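Local atomic coordinates of enterotoxin type A (Staphylococcus aureus, PDB entry 1DYQ), a protein that activates the host immune system as a superantigen by binding MHC class II, an interaction that needs zinc, and T-cell receptor molecules, and also causes staphylococcal food poisoning. Residues L24-L27 against K28-Y31. The protein carries 3 engineered substitutions. Numbering follows the deposited sequence. Where two conformers were deposited one is given.
Sequences LGNL and KQIY
L27 and Y31, one helical turn apart, set their side chains next to each other and pointing the same way, and L27 CD2 packs against Y31 CE2 at 4.0 Å. In both residues CG is anti to the carbonyl carbon and beside the backbone N (chi1 -81° for L27, -72° for Y31), which is why the isobutyl group and the phenol ring leave the helix alongside each other. L27 O sits 3.5 Å from Y31 CD2, approaching the ring obliquely. Both residues are buried; the Y31 side chain touches L158 and R161 of helix 153-168, and its hydroxyl is hydrogen-bonded to the hydroxyl of Y214.

Four successive i to i+4 backbone hydrogen bonds join the turns. K28 N donates to L24 O (2.9 Å) and Q29 N to G25 O, while I30 N and Y31 N reach N26 O and L27 O, each at 3.0 Å. The last is the least straight, with an N-H...O angle of 148°.

On another side of the helix the polar link is indirect. A water gives one hydrogen bond to N26 O and another to Q29 OE1, both 2.9 Å long, so N26 O receives a second donor besides I30 N. Q29 reaches the water with an extended chain, its CG anti to the backbone N. N26 ND2 binds the carbonyl of G204 instead, and the extended K28 carries its ammonium to N172 OD1.

The four bonds are those of an alpha-helix, regular from L24 to Q29 and relaxing at Y31 near the C-terminal end of helix 23-32. In this staphylococcal/streptococcal toxin Y31 packs that helix, near the N-terminal end of the chain, against helix 153-168, the long helix of the beta-grasp domain.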
loop_
_atom_site.group_PDB
_atom_site.type_symbol
_atom_site.label_atom_id
_atom_site.label_comp_id
_atom_site.label_asym_id
_atom_site.label_seq_id
_atom_site.Cartn_x
_atom_site.Cartn_y
_atom_site.Cartn_z
ATOM N N LEU A 24 -12.856 10.709 2.167
ATOM C CA LEU A 24 -11.588 11.455 2.039
ATOM C C LEU A 24 -10.786 11.377 3.324
ATOM O O LEU A 24 -9.575 11.216 3.327
ATOM C CB LEU A 24 -11.923 12.903 1.688
ATOM C CG LEU A 24 -10.978 13.683 0.804
ATOM C CD1 LEU A 24 -10.573 12.911 -0.434
ATOM C CD2 LEU A 24 -11.596 15.036 0.425
ATOM N N GLY A 25 -11.507 11.488 4.442
ATOM C CA GLY A 25 -10.885 11.378 5.755
ATOM C C GLY A 25 -10.255 9.978 5.923
ATOM O O GLY A 25 -9.174 9.922 6.503
ATOM N N ASN A 26 -10.941 8.932 5.500
ATOM C CA ASN A 26 -10.377 7.584 5.612
ATOM C C ASN A 26 -9.144 7.425 4.723
ATOM O O ASN A 26 -8.161 6.814 5.117
ATOM C CB ASN A 26 -11.376 6.501 5.313
ATOM C CG ASN A 26 -12.510 6.418 6.343
ATOM O OD1 ASN A 26 -12.274 6.849 7.484
ATOM N ND2 ASN A 26 -13.608 5.849 5.943
ATOM N N LEU A 27 -9.226 7.947 3.484
ATOM C CA LEU A 27 -8.062 7.834 2.593
ATOM C C LEU A 27 -6.870 8.569 3.120
ATOM O O LEU A 27 -5.720 8.110 3.059
ATOM C CB LEU A 27 -8.450 8.383 1.190
ATOM C CG LEU A 27 -9.206 7.393 0.317
ATOM C CD1 LEU A 27 -10.023 8.136 -0.748
ATOM C CD2 LEU A 27 -8.270 6.384 -0.303
ATOM N N LYS A 28 -7.070 9.803 3.665
ATOM C CA LYS A 28 -5.969 10.541 4.225
ATOM C C LYS A 28 -5.339 9.831 5.413
ATOM O O LYS A 28 -4.147 9.757 5.581
ATOM C CB LYS A 28 -6.408 11.955 4.664
ATOM C CG LYS A 28 -5.228 12.807 5.088
ATOM C CD LYS A 28 -5.679 14.265 5.294
ATOM C CE LYS A 28 -4.526 15.064 5.889
ATOM N NZ LYS A 28 -4.962 16.461 6.226
ATOM N N GLN A 29 -6.256 9.226 6.253
ATOM C CA GLN A 29 -5.687 8.478 7.393
ATOM C C GLN A 29 -4.853 7.294 6.937
ATOM O O GLN A 29 -3.738 7.112 7.443
ATOM C CB GLN A 29 -6.870 7.971 8.264
ATOM C CG GLN A 29 -6.328 7.111 9.439
ATOM C CD GLN A 29 -7.496 6.590 10.273
ATOM O OE1 GLN A 29 -8.557 6.312 9.771
ATOM N NE2 GLN A 29 -7.257 6.492 11.589
ATOM N N ILE A 30 -5.356 6.512 5.990
ATOM C CA ILE A 30 -4.657 5.261 5.625
ATOM C C ILE A 30 -3.407 5.507 4.844
ATOM O O ILE A 30 -2.454 4.729 4.884
ATOM C CB ILE A 30 -5.607 4.272 4.960
ATOM C CG1 ILE A 30 -5.153 2.818 5.081
ATOM C CG2 ILE A 30 -5.807 4.603 3.484
ATOM C CD1 ILE A 30 -4.041 2.524 6.008
ATOM N N TYR A 31 -3.290 6.687 4.144
ATOM C CA TYR A 31 -2.039 6.975 3.438
ATOM C C TYR A 31 -1.191 8.025 4.065
ATOM O O TYR A 31 -0.049 8.285 3.560
ATOM C CB TYR A 31 -2.391 7.395 1.963
ATOM C CG TYR A 31 -2.854 6.195 1.185
ATOM C CD1 TYR A 31 -1.919 5.182 0.872
ATOM C CD2 TYR A 31 -4.141 6.023 0.729
ATOM C CE1 TYR A 31 -2.316 4.064 0.170
ATOM C CE2 TYR A 31 -4.541 4.923 0.024
ATOM C CZ TYR A 31 -3.625 3.910 -0.248
ATOM O OH TYR A 31 -3.986 2.820 -0.973
HETATM O O HOH W 1 -8.660 4.870 7.212
#